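Local coordinates for protein guanidinopropionase (Pseudomonas aeruginosa, PDB 3NIQ) that hydrolyses 3-guanidinopropanoate to beta-alanine and urea with the help of two manganese ions per subunit, and works as a homohexamer, at residues Tyr109-His113 with Ala135-Glu139; Leu130-Arg134 with Arg171-Leu177; Thr183-Arg189 with Ile206-Glu212. Residue numbers count along the deposited sequence, not the author numbering.

Interaction 1 of 3, residues Tyr109-His113 with Ala135-Glu139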
loop_
_atom_site.group_PDB
_atom_site.type_symbol
_atom_site.label_atom_id
_atom_site.label_comp_id
_atom_site.label_asym_id
_atom_site.label_seq_id
_atom_site.Cartn_x
_atom_site.Cartn_y
_atom_site.Cartn_z
ATOM N N TYR A 109 14.571 -29.122 -17.038
ATOM C CA TYR A 109 15.809 -29.217 -16.283
ATOM C C TYR A 109 16.699 -30.374 -16.727
ATOM O O TYR A 109 17.906 -30.297 -16.581
ATOM C CB TYR A 109 15.546 -29.257 -14.762
ATOM C CG TYR A 109 15.325 -27.856 -14.223
ATOM C CD1 TYR A 109 16.387 -27.119 -13.675
ATOM C CD2 TYR A 109 14.082 -27.245 -14.317
ATOM C CE1 TYR A 109 16.198 -25.808 -13.215
ATOM C CE2 TYR A 109 13.883 -25.909 -13.857
ATOM C CZ TYR A 109 14.937 -25.221 -13.299
ATOM O OH TYR A 109 14.780 -23.929 -12.851
ATOM N N ARG A 110 16.105 -31.448 -17.238
ATOM C CA ARG A 110 16.910 -32.539 -17.850
ATOM C C ARG A 110 17.752 -32.018 -19.023
ATOM O O ARG A 110 18.890 -32.440 -19.217
ATOM C CB ARG A 110 16.017 -33.675 -18.341
ATOM C CG ARG A 110 15.409 -34.522 -17.216
ATOM C CD ARG A 110 15.065 -35.911 -17.699
ATOM N NE ARG A 110 14.403 -36.734 -16.676
ATOM C CZ ARG A 110 14.147 -38.032 -16.839
ATOM N NH1 ARG A 110 14.517 -38.644 -17.968
ATOM N NH2 ARG A 110 13.527 -38.723 -15.883
ATOM N N GLN A 111 17.179 -31.098 -19.798
ATOM C CA GLN A 111 17.880 -30.497 -20.936
ATOM C C GLN A 111 18.992 -29.592 -20.453
ATOM O O GLN A 111 20.104 -29.605 -20.991
ATOM C CB GLN A 111 16.914 -29.644 -21.760
ATOM C CG GLN A 111 16.012 -30.427 -22.702
ATOM C CD GLN A 111 14.884 -29.563 -23.256
ATOM O OE1 GLN A 111 14.473 -28.579 -22.634
ATOM N NE2 GLN A 111 14.374 -29.934 -24.423
ATOM N N VAL A 112 18.676 -28.762 -19.460
ATOM C CA VAL A 112 19.665 -27.879 -18.872
ATOM C C VAL A 112 20.831 -28.753 -18.356
ATOM O O VAL A 112 21.984 -28.495 -18.665
ATOM C CB VAL A 112 19.044 -27.027 -17.720
ATOM C CG1 VAL A 112 20.125 -26.275 -16.947
ATOM C CG2 VAL A 112 17.993 -26.078 -18.269
ATOM N N HIS A 113 20.503 -29.800 -17.596
ATOM C CA HIS A 113 21.509 -30.667 -17.002
ATOM C C HIS A 113 22.337 -31.392 -18.100
ATOM O O HIS A 113 23.563 -31.477 -18.023
ATOM C CB HIS A 113 20.842 -31.692 -16.089
ATOM C CG HIS A 113 21.811 -32.559 -15.352
ATOM N ND1 HIS A 113 22.746 -32.044 -14.480
ATOM C CD2 HIS A 113 21.989 -33.903 -15.344
ATOM C CE1 HIS A 113 23.462 -33.035 -13.969
ATOM N NE2 HIS A 113 23.028 -34.170 -14.481
ATOM N N ALA A 135 15.823 -33.954 -12.149
ATOM C CA ALA A 135 16.809 -33.843 -13.229
ATOM C C ALA A 135 18.243 -33.942 -12.749
ATOM O O ALA A 135 19.040 -34.699 -13.323
ATOM C CB ALA A 135 16.621 -32.540 -14.037
ATOM N N LEU A 136 18.585 -33.171 -11.714
ATOM C CA LEU A 136 19.987 -33.020 -11.299
ATOM C C LEU A 136 20.494 -34.174 -10.465
ATOM O O LEU A 136 21.703 -34.342 -10.331
ATOM C CB LEU A 136 20.231 -31.714 -10.501
ATOM C CG LEU A 136 19.848 -30.338 -11.054
ATOM C CD1 LEU A 136 20.572 -29.185 -10.314
ATOM C CD2 LEU A 136 20.059 -30.248 -12.539
ATOM N N GLY A 137 19.580 -34.910 -9.837
ATOM C CA GLY A 137 19.974 -35.994 -8.925
ATOM C C GLY A 137 19.717 -37.365 -9.537
ATOM O O GLY A 137 19.744 -38.370 -8.843
ATOM N N ARG A 138 19.474 -37.386 -10.845
ATOM C CA ARG A 138 19.037 -38.589 -11.558
ATOM C C ARG A 138 20.132 -39.673 -11.617
ATOM O O ARG A 138 19.835 -40.855 -11.434
ATOM C CB ARG A 138 18.516 -38.232 -12.967
ATOM C CG ARG A 138 17.894 -39.416 -13.739
ATOM C CD ARG A 138 17.147 -38.979 -15.000
ATOM N NE ARG A 138 18.002 -38.351 -16.017
ATOM C CZ ARG A 138 18.158 -38.795 -17.270
ATOM N NH1 ARG A 138 17.524 -39.888 -17.701
ATOM N NH2 ARG A 138 18.948 -38.131 -18.113
ATOM N N GLU A 139 21.382 -39.280 -11.852
ATOM C CA GLU A 139 22.492 -40.251 -11.835
ATOM C C GLU A 139 23.113 -40.473 -10.455
ATOM O O GLU A 139 23.496 -41.601 -10.113
ATOM C CB GLU A 139 23.607 -39.834 -12.787
ATOM C CG GLU A 139 23.254 -39.852 -14.254
ATOM C CD GLU A 139 24.368 -39.224 -15.075
ATOM O OE1 GLU A 139 25.365 -39.936 -15.360
ATOM O OE2 GLU A 139 24.259 -38.012 -15.403
#

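Interaction 2 of 3, residues Leu130-Arg134 with Arg171-Leu177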
loop_
_atom_site.group_PDB
_atom_site.type_symbol
_atom_site.label_atom_id
_atom_site.label_comp_id
_atom_site.label_asym_id
_atom_site.label_seq_id
_atom_site.Cartn_x
_atom_site.Cartn_y
_atom_site.Cartn_z
ATOM N N LEU A 130 11.631 -29.951 -6.325
ATOM C CA LEU A 130 11.493 -31.375 -6.635
ATOM C C LEU A 130 11.809 -31.757 -8.094
ATOM O O LEU A 130 12.699 -32.569 -8.319
ATOM C CB LEU A 130 10.116 -31.918 -6.237
ATOM C CG LEU A 130 9.875 -33.404 -6.544
ATOM C CD1 LEU A 130 10.937 -34.270 -5.912
ATOM C CD2 LEU A 130 8.474 -33.826 -6.073
ATOM N N PRO A 131 11.075 -31.197 -9.087
ATOM C CA PRO A 131 11.418 -31.561 -10.469
ATOM C C PRO A 131 12.853 -31.204 -10.864
ATOM O O PRO A 131 13.486 -31.934 -11.620
ATOM C CB PRO A 131 10.376 -30.800 -11.313
ATOM C CG PRO A 131 9.856 -29.703 -10.373
ATOM C CD PRO A 131 9.873 -30.345 -9.029
ATOM N N ILE A 132 13.383 -30.111 -10.334
ATOM C CA ILE A 132 14.803 -29.793 -10.487
ATOM C C ILE A 132 15.701 -30.944 -9.979
ATOM O O ILE A 132 16.609 -31.405 -10.697
ATOM C CB ILE A 132 15.143 -28.452 -9.745
ATOM C CG1 ILE A 132 14.355 -27.296 -10.357
ATOM C CG2 ILE A 132 16.671 -28.156 -9.796
ATOM C CD1 ILE A 132 14.663 -25.858 -9.733
ATOM N N PHE A 133 15.445 -31.419 -8.758
ATOM C CA PHE A 133 16.228 -32.522 -8.193
ATOM C C PHE A 133 16.039 -33.814 -9.003
ATOM O O PHE A 133 16.973 -34.606 -9.138
ATOM C CB PHE A 133 15.858 -32.768 -6.723
ATOM C CG PHE A 133 16.522 -31.830 -5.747
ATOM C CD1 PHE A 133 17.090 -30.638 -6.168
ATOM C CD2 PHE A 133 16.572 -32.149 -4.387
ATOM C CE1 PHE A 133 17.704 -29.784 -5.277
ATOM C CE2 PHE A 133 17.186 -31.286 -3.467
ATOM C CZ PHE A 133 17.754 -30.099 -3.914
ATOM N N ARG A 134 14.842 -34.016 -9.543
ATOM C CA ARG A 134 14.591 -35.154 -10.429
ATOM C C ARG A 134 15.520 -35.140 -11.632
ATOM O O ARG A 134 15.999 -36.198 -12.056
ATOM C CB ARG A 134 13.128 -35.215 -10.859
ATOM C CG ARG A 134 12.239 -35.842 -9.775
ATOM C CD ARG A 134 10.761 -35.733 -10.116
ATOM N NE ARG A 134 9.924 -36.342 -9.089
ATOM C CZ ARG A 134 8.597 -36.447 -9.176
ATOM N NH1 ARG A 134 7.948 -35.943 -10.220
ATOM N NH2 ARG A 134 7.916 -37.026 -8.202
ATOM N N ARG A 171 9.852 -36.317 -0.630
ATOM C CA ARG A 171 9.828 -36.942 -1.953
ATOM C C ARG A 171 11.218 -37.146 -2.512
ATOM O O ARG A 171 11.521 -38.229 -3.010
ATOM C CB ARG A 171 9.035 -36.100 -2.947
ATOM C CG ARG A 171 7.569 -35.998 -2.638
ATOM C CD ARG A 171 6.896 -37.380 -2.617
ATOM N NE ARG A 171 5.773 -37.227 -1.724
ATOM C CZ ARG A 171 5.737 -37.648 -0.469
ATOM N NH1 ARG A 171 6.730 -38.351 0.043
ATOM N NH2 ARG A 171 4.680 -37.379 0.253
ATOM N N ALA A 172 12.063 -36.115 -2.419
ATOM C CA ALA A 172 13.424 -36.187 -2.981
ATOM C C ALA A 172 14.261 -37.302 -2.343
ATOM O O ALA A 172 15.011 -37.986 -3.030
ATOM C CB ALA A 172 14.124 -34.881 -2.812
ATOM N N ILE A 173 14.138 -37.447 -1.031
ATOM C CA ILE A 173 14.840 -38.493 -0.274
ATOM C C ILE A 173 14.282 -39.886 -0.637
ATOM O O ILE A 173 15.038 -40.782 -0.956
ATOM C CB ILE A 173 14.769 -38.198 1.248
ATOM C CG1 ILE A 173 15.605 -36.950 1.554
ATOM C CG2 ILE A 173 15.236 -39.428 2.085
ATOM C CD1 ILE A 173 15.404 -36.365 2.935
ATOM N N GLU A 174 12.958 -40.026 -0.658
ATOM C CA GLU A 174 12.314 -41.286 -1.043
ATOM C C GLU A 174 12.719 -41.706 -2.455
ATOM O O GLU A 174 12.957 -42.889 -2.712
ATOM C CB GLU A 174 10.792 -41.147 -0.984
ATOM C CG GLU A 174 10.206 -41.146 0.378
ATOM C CD GLU A 174 8.690 -40.894 0.359
ATOM O OE1 GLU A 174 8.131 -40.581 -0.714
ATOM O OE2 GLU A 174 8.058 -41.002 1.427
ATOM N N GLU A 175 12.815 -40.733 -3.361
ATOM C CA GLU A 175 13.194 -41.011 -4.744
ATOM C C GLU A 175 14.700 -41.211 -4.925
ATOM O O GLU A 175 15.150 -41.489 -6.020
ATOM C CB GLU A 175 12.664 -39.914 -5.696
ATOM C CG GLU A 175 11.123 -39.904 -5.788
ATOM C CD GLU A 175 10.534 -38.700 -6.517
ATOM O OE1 GLU A 175 11.193 -38.106 -7.417
ATOM O OE2 GLU A 175 9.384 -38.347 -6.196
ATOM N N GLY A 176 15.478 -41.067 -3.857
ATOM C CA GLY A 176 16.935 -41.291 -3.948
ATOM C C GLY A 176 17.716 -40.136 -4.586
ATOM O O GLY A 176 18.861 -40.319 -5.020
ATOM N N LEU A 177 17.117 -38.943 -4.628
ATOM C CA LEU A 177 17.734 -37.800 -5.311
ATOM C C LEU A 177 18.540 -36.933 -4.371
ATOM O O LEU A 177 19.460 -36.229 -4.787
ATOM C CB LEU A 177 16.653 -36.928 -5.963
ATOM C CG LEU A 177 15.634 -37.666 -6.837
ATOM C CD1 LEU A 177 14.394 -36.788 -7.037
ATOM C CD2 LEU A 177 16.264 -38.069 -8.198
#

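Interaction 3 of 3, residues Thr183-Arg189 with Ile206-Glu212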
loop_
_atom_site.group_PDB
_atom_site.type_symbol
_atom_site.label_atom_id
_atom_site.label_comp_id
_atom_site.label_asym_id
_atom_site.label_seq_id
_atom_site.Cartn_x
_atom_site.Cartn_y
_atom_site.Cartn_z
ATOM N N THR A 183 22.394 -33.465 4.165
ATOM C CA THR A 183 21.384 -32.406 4.151
ATOM C C THR A 183 21.370 -31.685 5.484
ATOM O O THR A 183 21.314 -32.298 6.553
ATOM C CB THR A 183 20.000 -32.985 3.820
ATOM O OG1 THR A 183 20.074 -33.652 2.546
ATOM C CG2 THR A 183 18.927 -31.886 3.767
ATOM N N VAL A 184 21.435 -30.367 5.413
ATOM C CA VAL A 184 21.355 -29.553 6.613
ATOM C C VAL A 184 20.343 -28.423 6.365
ATOM O O VAL A 184 20.375 -27.760 5.309
ATOM C CB VAL A 184 22.743 -29.056 7.085
ATOM C CG1 VAL A 184 23.467 -28.274 5.989
ATOM C CG2 VAL A 184 22.611 -28.202 8.409
ATOM N N GLN A 185 19.426 -28.258 7.320
ATOM C CA GLN A 185 18.338 -27.277 7.217
ATOM C C GLN A 185 18.515 -26.239 8.306
ATOM O O GLN A 185 18.732 -26.594 9.457
ATOM C CB GLN A 185 16.974 -27.960 7.328
ATOM C CG GLN A 185 16.792 -29.106 6.317
ATOM C CD GLN A 185 15.455 -29.785 6.483
ATOM O OE1 GLN A 185 15.116 -30.250 7.573
ATOM N NE2 GLN A 185 14.674 -29.820 5.415
ATOM N N ILE A 186 18.463 -24.957 7.925
ATOM C CA ILE A 186 18.780 -23.865 8.831
ATOM C C ILE A 186 17.650 -22.836 8.908
ATOM O O ILE A 186 17.213 -22.317 7.869
ATOM C CB ILE A 186 20.058 -23.115 8.365
ATOM C CG1 ILE A 186 21.232 -24.089 8.177
ATOM C CG2 ILE A 186 20.395 -22.022 9.372
ATOM C CD1 ILE A 186 22.462 -23.490 7.548
ATOM N N GLY A 187 17.194 -22.536 10.127
ATOM C CA GLY A 187 16.217 -21.480 10.339
ATOM C C GLY A 187 14.833 -21.958 10.761
ATOM O O GLY A 187 13.946 -21.133 10.975
ATOM N N ILE A 188 14.657 -23.278 10.892
ATOM C CA ILE A 188 13.377 -23.897 11.194
ATOM C C ILE A 188 12.731 -23.321 12.457
ATOM O O ILE A 188 13.377 -23.249 13.499
ATOM C CB ILE A 188 13.517 -25.442 11.351
ATOM C CG1 ILE A 188 14.330 -26.057 10.193
ATOM C CG2 ILE A 188 12.142 -26.089 11.470
ATOM C CD1 ILE A 188 13.708 -25.896 8.815
ATOM N N ARG A 189 11.469 -22.902 12.355
ATOM C CA ARG A 189 10.760 -22.289 13.493
ATOM C C ARG A 189 9.233 -22.182 13.300
ATOM O O ARG A 189 8.715 -22.316 12.196
ATOM C CB ARG A 189 11.308 -20.886 13.748
ATOM C CG ARG A 189 10.959 -19.919 12.606
ATOM C CD ARG A 189 11.568 -18.570 12.805
ATOM N NE ARG A 189 11.106 -17.663 11.747
ATOM C CZ ARG A 189 11.681 -17.571 10.552
ATOM N NH1 ARG A 189 12.766 -18.295 10.274
ATOM N NH2 ARG A 189 11.202 -16.723 9.653
ATOM N N ILE A 206 18.833 -36.229 8.869
ATOM C CA ILE A 206 19.009 -34.852 8.404
ATOM C C ILE A 206 19.497 -33.994 9.563
ATOM O O ILE A 206 19.002 -34.100 10.691
ATOM C CB ILE A 206 17.695 -34.272 7.838
ATOM C CG1 ILE A 206 17.227 -35.069 6.619
ATOM C CG2 ILE A 206 17.847 -32.771 7.465
ATOM C CD1 ILE A 206 15.755 -34.801 6.252
ATOM N N ARG A 207 20.480 -33.143 9.310
ATOM C CA ARG A 207 20.856 -32.185 10.339
ATOM C C ARG A 207 19.892 -30.990 10.288
ATOM O O ARG A 207 19.777 -30.304 9.255
ATOM C CB ARG A 207 22.292 -31.708 10.160
ATOM C CG ARG A 207 22.736 -30.646 11.198
ATOM C CD ARG A 207 22.911 -31.278 12.607
ATOM N NE ARG A 207 23.645 -30.367 13.492
ATOM C CZ ARG A 207 23.081 -29.544 14.363
ATOM N NH1 ARG A 207 21.756 -29.525 14.503
ATOM N NH2 ARG A 207 23.840 -28.740 15.100
ATOM N N VAL A 208 19.206 -30.745 11.402
ATOM C CA VAL A 208 18.215 -29.661 11.467
ATOM C C VAL A 208 18.664 -28.621 12.456
ATOM O O VAL A 208 18.742 -28.882 13.659
ATOM C CB VAL A 208 16.809 -30.158 11.856
ATOM C CG1 VAL A 208 15.858 -28.981 11.960
ATOM C CG2 VAL A 208 16.281 -31.148 10.821
ATOM N N ILE A 209 18.978 -27.432 11.947
ATOM C CA ILE A 209 19.367 -26.339 12.828
ATOM C C ILE A 209 18.196 -25.382 12.935
ATOM O O ILE A 209 18.043 -24.455 12.126
ATOM C CB ILE A 209 20.657 -25.654 12.357
ATOM C CG1 ILE A 209 21.786 -26.700 12.302
ATOM C CG2 ILE A 209 21.018 -24.484 13.274
ATOM C CD1 ILE A 209 23.089 -26.203 11.670
ATOM N N HIS A 210 17.349 -25.642 13.931
ATOM C CA HIS A 210 16.240 -24.745 14.265
ATOM C C HIS A 210 16.718 -23.328 14.535
ATOM O O HIS A 210 17.865 -23.121 14.933
ATOM C CB HIS A 210 15.480 -25.269 15.492
ATOM C CG HIS A 210 14.645 -26.478 15.199
ATOM N ND1 HIS A 210 15.154 -27.754 15.229
ATOM C CD2 HIS A 210 13.338 -26.604 14.871
ATOM C CE1 HIS A 210 14.199 -28.619 14.935
ATOM N NE2 HIS A 210 13.088 -27.947 14.708
ATOM N N MET A 211 15.821 -22.359 14.348
ATOM C CA MET A 211 16.136 -20.954 14.629
ATOM C C MET A 211 16.807 -20.776 15.989
ATOM O O MET A 211 17.778 -20.027 16.118
ATOM C CB MET A 211 14.862 -20.102 14.574
ATOM C CG MET A 211 15.149 -18.647 14.561
ATOM S SD MET A 211 15.897 -18.110 13.011
ATOM C CE MET A 211 16.514 -16.532 13.561
ATOM N N GLU A 212 16.287 -21.471 16.996
ATOM C CA GLU A 212 16.815 -21.355 18.363
ATOM C C GLU A 212 18.275 -21.763 18.411
ATOM O O GLU A 212 19.094 -21.073 19.016
ATOM C CB GLU A 212 15.997 -22.202 19.349
ATOM C CG GLU A 212 14.567 -21.710 19.598
ATOM C CD GLU A 212 13.619 -21.885 18.393
ATOM O OE1 GLU A 212 13.773 -22.854 17.607
ATOM O OE2 GLU A 212 12.708 -21.042 18.242
#

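Interaction 1 of 3, residues Tyr109-His113 with Ala135-Glu139
The backbones come closest where the CA atoms of Arg110 and Ala135 stand 4.8 Å apart, a tight helix-helix approach in the arginase fold, between the late turns of helix 98-114 and the C-terminal end of helix 129-136. By His113 and Leu136 the CA-CA distance has grown to 6.4 Å, and at Gly137 the 135-139 segment leaves helical geometry. Ala135 permits the closeness: its methyl is small enough to sit against the other backbone, Ala135 CB lying 3.4 Å from Arg110 N and 3.5 Å from Tyr109 C. The Tyr109 ring then turns off toward the sheet, where its hydroxyl bonds Ser121. The His113 ring lies with one face over Leu136 CA, and Leu136 CD2 comes within 3.8 Å of His113 ND1. At the solvent edge the flat guanidinium groups of Arg110 and Arg138 stack, planes at 21° and centres 4.1 Å apart. Arg110 also forms a salt bridge with Glu106, which probably offsets part of the repulsion between these like charges, whose nearest atoms, Arg110 NH1 and Arg138 NH1, are 3.3 Å apart.

Interaction 2 of 3, residues Leu130-Arg134 with Arg171-Leu177
Leu130, Phe133, Ala172 and Leu177 form the apolar centre where two helices on the same face of the parallel arginase-fold sheet, 129-136 and 168-174, meet. Leu177 reaches back to the first helix, its CD1 lying 4.4 Å from Leu130 CD1 and 4.3 Å from Phe133 CB. Ala172, with only a methyl, accommodates the bulky Phe133: its CB meets the ring edge 4.0 Å from CD2, while the ring also packs edge-to-face with Tyr236. Leu177 is brought into place by a Schellman motif, in which Gly176 N bonds Ile173 O and Leu177 N bonds Ala172 O; Gly176 takes the positive phi (78°) that glycine adopts easily. Farther out, Leu130 CD2 rests 3.9 Å from Arg171 CB, and the aliphatic part of Arg134 shields the core, CG lying 3.6 Å from Leu177 CD1. The long Arg134 side chain then carries its charge to the polar edge for a two-pronged salt bridge with Glu175: NE donates to OE1 at 2.7 Å and NH2 to OE2 at 2.8 Å.

Interaction 3 of 3, residues Thr183-Arg189 with Ile206-Glu212
Strands 183-188 and 207-210 run parallel at the edge of the chain's central sheet, joined through helix 199-204 as a beta-alpha-beta crossover of the arginase fold; their axes differ by 7° and approach to 4.7 Å. Backbone bonds alternate as a parallel pair requires: Arg207 N donates to Thr183 O (3.0 Å), Gln185 N to Arg207 O (2.8 Å), Ile209 N to Gln185 O (2.6 Å) and Gly187 N to Ile209 O (2.9 Å). Val184 and Ile186 instead direct their backbone bonds to strand 142-147 and Asp148 just beyond it.

Beta-branched residues suit the strands: Val184 CG2 packs 3.9 Å from Ile209 CD1, and past the Gly187 turn Ile188 CG1 lies 3.7 Å from Val208 CG1. Among the polar side chains, Gln185 NE2 bonds His146, whereas its buried OE1 has no partner in the model and lies 3.6 Å from Val208 CG2. Arg207 extends from the sheet to salt bridges with Glu213 and Glu225.

Beyond the regular pairing, Gly187 turns to a phi of 111°, where a side chain would jam against the preceding carbonyl. Arg189 returns to this turn, its NH1 bonding Gly187 O at 3.2 Å, and its guanidinium also serves carbonyls of Val243, Glu256 and Ile257. Glu212 faces the subunit interface, bonding His73 and forming a salt bridge with Arg270, both of a neighbouring subunit. His210 occupies the N-cap position of helix 211-230, and the helix's first amide is satisfied across the contact: Met211 N donates to Ile188 O at 2.7 Å.

Interactions 1 and 2 share helix 129-136, which packs against helix 98-114 in one and helix 168-174 in the other. Their centres are 11 Å apart, and they touch where Tyr109 CZ meets Ile132 CD1 and Gly137 O meets Leu177 CD2, both at 3.6 Å. Interaction 2 connects onward to interaction 3, 19 Å away between centres, through Ile173 CD1 and Ile206 CD1 at 3.7 Å; interactions 1 and 3 do not touch. Interaction 3 lies nearest the manganese site: the Ile188 side chain is about 7 Å from a manganese ion and about 4 Å from the side chain of its ligand Asp148, whereas Phe133 in interaction 2 is about 11 Å from the metal.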